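Local coordinates for protein desmoplakin (Homo sapiens, PDB 3R6N) that probably serves cell adhesion at desmosomes through a plakin domain that includes an SH3 domain and a rigid four-spectrin-repeat fragment, at residues Asp90-Thr102 against Leu152-Ala166. Sequence-based numbering, arbitrary orientation.
With D1D ((4S,5S)-1,2-dithiane-4,5-diol), chain C.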
loop_
_atom_site.group_PDB
_atom_site.type_symbol
_atom_site.label_atom_id
_atom_site.label_comp_id
_atom_site.label_asym_id
_atom_site.label_seq_id
_atom_site.Cartn_x
_atom_site.Cartn_y
_atom_site.Cartn_z
ATOM N N ASP A 90 -42.097 -27.791 -10.982
ATOM C CA ASP A 90 -41.247 -27.493 -9.835
ATOM C C ASP A 90 -39.790 -27.310 -10.236
ATOM O O ASP A 90 -39.097 -26.452 -9.695
ATOM C CB ASP A 90 -41.362 -28.585 -8.769
ATOM C CG ASP A 90 -42.336 -28.219 -7.664
ATOM O OD1 ASP A 90 -41.951 -27.426 -6.777
ATOM O OD2 ASP A 90 -43.481 -28.722 -7.679
ATOM N N HIS A 91 -39.328 -28.124 -11.179
ATOM C CA HIS A 91 -37.952 -28.022 -11.657
ATOM C C HIS A 91 -37.711 -26.667 -12.316
ATOM O O HIS A 91 -36.661 -26.050 -12.127
ATOM C CB HIS A 91 -37.630 -29.155 -12.632
ATOM C CG HIS A 91 -37.296 -30.453 -11.962
ATOM N ND1 HIS A 91 -37.603 -31.677 -12.517
ATOM C CD2 HIS A 91 -36.675 -30.715 -10.788
ATOM C CE1 HIS A 91 -37.188 -32.638 -11.710
ATOM N NE2 HIS A 91 -36.620 -32.083 -10.657
ATOM N N LEU A 92 -38.694 -26.210 -13.086
ATOM C CA LEU A 92 -38.631 -24.890 -13.698
ATOM C C LEU A 92 -38.560 -23.816 -12.617
ATOM O O LEU A 92 -37.684 -22.952 -12.646
ATOM C CB LEU A 92 -39.841 -24.657 -14.605
ATOM C CG LEU A 92 -39.840 -25.367 -15.957
ATOM C CD1 LEU A 92 -41.060 -24.974 -16.764
ATOM C CD2 LEU A 92 -38.576 -25.032 -16.720
ATOM N N ARG A 93 -39.483 -23.881 -11.662
ATOM C CA ARG A 93 -39.506 -22.946 -10.546
ATOM C C ARG A 93 -38.149 -22.858 -9.854
ATOM O O ARG A 93 -37.540 -21.790 -9.798
ATOM C CB ARG A 93 -40.573 -23.360 -9.534
ATOM C CG ARG A 93 -41.938 -22.754 -9.784
ATOM C CD ARG A 93 -41.933 -21.277 -9.444
ATOM N NE ARG A 93 -43.243 -20.831 -8.983
ATOM C CZ ARG A 93 -43.464 -19.674 -8.369
ATOM N NH1 ARG A 93 -42.459 -18.838 -8.136
ATOM N NH2 ARG A 93 -44.693 -19.354 -7.983
ATOM N N GLN A 94 -37.687 -23.988 -9.325
ATOM C CA GLN A 94 -36.402 -24.060 -8.641
ATOM C C GLN A 94 -35.308 -23.396 -9.467
ATOM O O GLN A 94 -34.479 -22.663 -8.930
ATOM C CB GLN A 94 -36.023 -25.516 -8.358
ATOM C CG GLN A 94 -37.007 -26.277 -7.478
ATOM C CD GLN A 94 -36.588 -27.719 -7.251
ATOM O OE1 GLN A 94 -36.318 -28.458 -8.198
ATOM N NE2 GLN A 94 -36.527 -28.124 -5.987
ATOM N N LEU A 95 -35.313 -23.655 -10.774
ATOM C CA LEU A 95 -34.314 -23.082 -11.674
ATOM C C LEU A 95 -34.393 -21.563 -11.682
ATOM O O LEU A 95 -33.410 -20.882 -11.384
ATOM C CB LEU A 95 -34.492 -23.608 -13.099
ATOM C CG LEU A 95 -33.421 -23.184 -14.108
ATOM C CD1 LEU A 95 -32.063 -23.715 -13.693
ATOM C CD2 LEU A 95 -33.766 -23.653 -15.513
ATOM N N GLN A 96 -35.565 -21.039 -12.026
ATOM C CA GLN A 96 -35.756 -19.600 -12.110
ATOM C C GLN A 96 -35.252 -18.918 -10.844
ATOM O O GLN A 96 -34.504 -17.942 -10.915
ATOM C CB GLN A 96 -37.226 -19.261 -12.346
ATOM C CG GLN A 96 -37.466 -17.833 -12.810
ATOM C CD GLN A 96 -38.940 -17.492 -12.898
ATOM O OE1 GLN A 96 -39.668 -17.572 -11.907
ATOM N NE2 GLN A 96 -39.390 -17.109 -14.089
ATOM N N ASN A 97 -35.650 -19.433 -9.686
ATOM C CA ASN A 97 -35.187 -18.870 -8.423
ATOM C C ASN A 97 -33.668 -18.815 -8.339
ATOM O O ASN A 97 -33.085 -17.740 -8.210
ATOM C CB ASN A 97 -35.749 -19.646 -7.234
ATOM C CG ASN A 97 -37.189 -19.281 -6.928
ATOM O OD1 ASN A 97 -37.961 -18.937 -7.826
ATOM N ND2 ASN A 97 -37.558 -19.345 -5.653
ATOM N N ILE A 98 -33.031 -19.978 -8.423
ATOM C CA ILE A 98 -31.584 -20.068 -8.255
ATOM C C ILE A 98 -30.833 -19.168 -9.233
ATOM O O ILE A 98 -29.812 -18.581 -8.880
ATOM C CB ILE A 98 -31.071 -21.528 -8.366
ATOM C CG1 ILE A 98 -29.666 -21.647 -7.772
ATOM C CG2 ILE A 98 -31.107 -22.015 -9.808
ATOM C CD1 ILE A 98 -29.616 -21.382 -6.285
ATOM N N ILE A 99 -31.343 -19.047 -10.455
ATOM C CA ILE A 99 -30.684 -18.222 -11.462
ATOM C C ILE A 99 -30.884 -16.734 -11.203
ATOM O O ILE A 99 -29.927 -15.967 -11.210
ATOM C CB ILE A 99 -31.163 -18.561 -12.876
ATOM C CG1 ILE A 99 -30.903 -20.033 -13.177
ATOM C CG2 ILE A 99 -30.458 -17.689 -13.900
ATOM C CD1 ILE A 99 -31.235 -20.421 -14.590
ATOM N N GLN A 100 -32.131 -16.330 -10.983
ATOM C CA GLN A 100 -32.437 -14.948 -10.635
ATOM C C GLN A 100 -31.537 -14.472 -9.504
ATOM O O GLN A 100 -30.903 -13.418 -9.599
ATOM C CB GLN A 100 -33.903 -14.808 -10.224
ATOM C CG GLN A 100 -34.878 -14.916 -11.377
ATOM C CD GLN A 100 -36.317 -14.764 -10.936
ATOM O OE1 GLN A 100 -36.630 -14.869 -9.750
ATOM N NE2 GLN A 100 -37.203 -14.511 -11.890
ATOM N N ALA A 101 -31.483 -15.261 -8.437
ATOM C CA ALA A 101 -30.656 -14.936 -7.284
ATOM C C ALA A 101 -29.194 -14.761 -7.682
ATOM O O ALA A 101 -28.590 -13.722 -7.411
ATOM C CB ALA A 101 -30.793 -16.009 -6.219
ATOM N N THR A 102 -28.631 -15.778 -8.328
ATOM C CA THR A 102 -27.229 -15.747 -8.730
ATOM C C THR A 102 -26.970 -14.617 -9.716
ATOM O O THR A 102 -25.894 -14.019 -9.734
ATOM C CB THR A 102 -26.806 -17.075 -9.370
ATOM O OG1 THR A 102 -27.086 -18.144 -8.464
ATOM C CG2 THR A 102 -25.321 -17.072 -9.672
ATOM N N LEU A 152 -26.659 -19.530 -0.441
ATOM C CA LEU A 152 -27.143 -19.613 -1.814
ATOM C C LEU A 152 -26.546 -20.831 -2.509
ATOM O O LEU A 152 -27.189 -21.453 -3.349
ATOM C CB LEU A 152 -26.818 -18.347 -2.605
ATOM C CG LEU A 152 -27.331 -18.420 -4.045
ATOM C CD1 LEU A 152 -28.839 -18.624 -4.057
ATOM C CD2 LEU A 152 -26.943 -17.186 -4.850
ATOM N N LYS A 153 -25.312 -21.170 -2.156
ATOM C CA LYS A 153 -24.692 -22.370 -2.693
ATOM C C LYS A 153 -25.276 -23.609 -2.025
ATOM O O LYS A 153 -25.399 -24.660 -2.650
ATOM C CB LYS A 153 -23.175 -22.349 -2.509
ATOM C CG LYS A 153 -22.472 -23.472 -3.263
ATOM C CD LYS A 153 -21.179 -23.883 -2.594
ATOM C CE LYS A 153 -20.528 -25.042 -3.328
ATOM N NZ LYS A 153 -19.227 -25.425 -2.707
ATOM N N GLN A 154 -25.625 -23.483 -0.748
ATOM C CA GLN A 154 -26.218 -24.594 -0.012
ATOM C C GLN A 154 -27.601 -24.913 -0.566
ATOM O O GLN A 154 -28.084 -26.037 -0.446
ATOM C CB GLN A 154 -26.298 -24.277 1.485
ATOM C CG GLN A 154 -24.961 -23.925 2.129
ATOM C CD GLN A 154 -23.933 -25.041 2.022
ATOM O OE1 GLN A 154 -24.280 -26.222 1.997
ATOM N NE2 GLN A 154 -22.658 -24.667 1.958
ATOM N N GLU A 155 -28.232 -23.911 -1.169
ATOM C CA GLU A 155 -29.513 -24.096 -1.836
ATOM C C GLU A 155 -29.303 -24.749 -3.195
ATOM O O GLU A 155 -30.157 -25.479 -3.693
ATOM C CB GLU A 155 -30.218 -22.752 -2.016
ATOM C CG GLU A 155 -31.327 -22.777 -3.057
ATOM C CD GLU A 155 -31.941 -21.409 -3.297
ATOM O OE1 GLU A 155 -31.743 -20.512 -2.446
ATOM O OE2 GLU A 155 -32.618 -21.231 -4.336
ATOM N N SER A 156 -28.148 -24.473 -3.785
ATOM C CA SER A 156 -27.813 -24.967 -5.112
ATOM C C SER A 156 -27.364 -26.423 -5.070
ATOM O O SER A 156 -27.797 -27.239 -5.884
ATOM C CB SER A 156 -26.715 -24.096 -5.724
ATOM O OG SER A 156 -26.324 -24.580 -6.994
ATOM N N ASP A 157 -26.487 -26.740 -4.124
ATOM C CA ASP A 157 -25.991 -28.101 -3.963
ATOM C C ASP A 157 -27.136 -29.076 -3.729
ATOM O O ASP A 157 -27.073 -30.234 -4.143
ATOM C CB ASP A 157 -24.995 -28.185 -2.804
ATOM C CG ASP A 157 -23.689 -27.482 -3.105
ATOM O OD1 ASP A 157 -23.487 -27.066 -4.266
ATOM O OD2 ASP A 157 -22.860 -27.355 -2.179
ATOM N N GLN A 158 -28.178 -28.598 -3.058
ATOM C CA GLN A 158 -29.355 -29.415 -2.781
ATOM C C GLN A 158 -30.051 -29.820 -4.079
ATOM O O GLN A 158 -30.536 -30.942 -4.206
ATOM C CB GLN A 158 -30.325 -28.659 -1.870
ATOM C CG GLN A 158 -31.547 -29.464 -1.437
ATOM C CD GLN A 158 -31.229 -30.492 -0.362
ATOM O OE1 GLN A 158 -30.129 -30.507 0.198
ATOM N NE2 GLN A 158 -32.198 -31.355 -0.065
ATOM N N LEU A 159 -30.086 -28.899 -5.040
ATOM C CA LEU A 159 -30.708 -29.147 -6.339
ATOM C C LEU A 159 -29.918 -30.150 -7.176
ATOM O O LEU A 159 -30.484 -30.894 -7.972
ATOM C CB LEU A 159 -30.876 -27.838 -7.115
ATOM C CG LEU A 159 -32.193 -27.077 -6.941
ATOM C CD1 LEU A 159 -32.471 -26.761 -5.476
ATOM C CD2 LEU A 159 -32.174 -25.808 -7.774
ATOM N N VAL A 160 -28.603 -30.154 -6.998
ATOM C CA VAL A 160 -27.744 -31.110 -7.681
ATOM C C VAL A 160 -27.894 -32.472 -7.015
ATOM O O VAL A 160 -27.867 -33.511 -7.674
ATOM C CB VAL A 160 -26.263 -30.667 -7.629
ATOM C CG1 VAL A 160 -25.381 -31.659 -8.378
ATOM C CG2 VAL A 160 -26.104 -29.262 -8.198
ATOM N N LEU A 161 -28.058 -32.454 -5.697
ATOM C CA LEU A 161 -28.237 -33.670 -4.918
ATOM C C LEU A 161 -29.520 -34.379 -5.332
ATOM O O LEU A 161 -29.596 -35.606 -5.309
ATOM C CB LEU A 161 -28.282 -33.338 -3.425
ATOM C CG LEU A 161 -28.441 -34.494 -2.434
ATOM C CD1 LEU A 161 -27.281 -35.472 -2.542
ATOM C CD2 LEU A 161 -28.557 -33.955 -1.017
ATOM N N ASN A 162 -30.526 -33.597 -5.710
ATOM C CA ASN A 162 -31.799 -34.146 -6.148
ATOM C C ASN A 162 -31.846 -34.371 -7.653
ATOM O O ASN A 162 -32.924 -34.389 -8.247
ATOM C CB ASN A 162 -32.950 -33.234 -5.714
ATOM C CG ASN A 162 -33.025 -33.065 -4.212
ATOM O OD1 ASN A 162 -32.930 -31.950 -3.696
ATOM N ND2 ASN A 162 -33.191 -34.173 -3.501
ATOM N N GLN A 163 -30.673 -34.540 -8.256
ATOM C CA GLN A 163 -30.562 -34.729 -9.696
ATOM C C GLN A 163 -31.525 -33.851 -10.494
ATOM O O GLN A 163 -32.346 -34.351 -11.270
ATOM C CB GLN A 163 -30.754 -36.196 -10.088
ATOM C CG GLN A 163 -29.491 -37.041 -9.988
ATOM C CD GLN A 163 -29.415 -37.833 -8.703
ATOM O OE1 GLN A 163 -30.338 -38.578 -8.365
ATOM N NE2 GLN A 163 -28.312 -37.680 -7.975
ATOM N N HIS A 164 -31.425 -32.544 -10.295
ATOM C CA HIS A 164 -32.191 -31.593 -11.088
ATOM C C HIS A 164 -31.773 -31.725 -12.547
ATOM O O HIS A 164 -30.579 -31.738 -12.859
ATOM C CB HIS A 164 -31.946 -30.167 -10.591
ATOM C CG HIS A 164 -32.860 -29.145 -11.194
ATOM N ND1 HIS A 164 -32.750 -28.725 -12.502
ATOM C CD2 HIS A 164 -33.893 -28.449 -10.662
ATOM C CE1 HIS A 164 -33.680 -27.822 -12.754
ATOM N NE2 HIS A 164 -34.386 -27.635 -11.653
ATOM N N PRO A 165 -32.757 -31.833 -13.451
ATOM C CA PRO A 165 -32.476 -32.007 -14.881
ATOM C C PRO A 165 -31.485 -30.980 -15.435
ATOM O O PRO A 165 -30.895 -31.208 -16.496
ATOM C CB PRO A 165 -33.854 -31.831 -15.535
ATOM C CG PRO A 165 -34.736 -31.249 -14.471
ATOM C CD PRO A 165 -34.201 -31.773 -13.184
ATOM N N ALA A 166 -31.301 -29.866 -14.736
ATOM C CA ALA A 166 -30.369 -28.845 -15.199
ATOM C C ALA A 166 -29.162 -28.682 -14.276
ATOM O O ALA A 166 -28.503 -27.649 -14.297
ATOM C CB ALA A 166 -31.085 -27.522 -15.376
HETATM S S1 D1D C . -19.730 -19.668 -4.650
HETATM C C1 D1D C . -19.696 -21.074 -3.591
HETATM C C2 D1D C . -18.991 -20.771 -2.268
HETATM O O2 D1D C . -18.058 -21.822 -1.991
HETATM C C3 D1D C . -18.258 -19.428 -2.251
HETATM O O3 D1D C . -17.324 -19.427 -1.165
HETATM C C4 D1D C . -19.204 -18.245 -2.074
HETATM S S4 D1D C . -20.203 -18.098 -3.515
#
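The carbonyl oxygen of His91 takes two N-H groups from opposite faces of its plane: the helical amide of Leu95, and NE2 of His164, whose bond to His91 O measures 2.8 Å with an N-H...O angle of 156°. Both ring nitrogens of His164 are engaged, since ND1 accepts the backbone N of Ala166 at 2.9 Å; these two near-in-plane bonds hold the ring's rotation. The His91 ring turns an edge to the face of His164, planes 65° apart, while Pro165 CD lies 3.3 Å from the His91 ring centroid, almost on its normal, a CH-pi contact. The axes of segments 90-102 and 152-161 approach to 10.8 Å, nearly antiparallel at 149°, a helix pairing within the spectrin-repeat fragment of the plakin domain; a Schellman motif with Gln163 as C-prime residue ends helix 130-161, and the turn carrying His164 leads into helix 167-225. Farther along, Ile98 reaches across because CG1 stands anti to its backbone N, bringing CD1 to 3.6 Å from Leu152 CD1 and close to the extended Glu155 side chain. Leu152 CD1 also meets Ala101 CB at 3.9 Å, while the alkyl chain of Lys153, pointing away, lies against the bound dithiane.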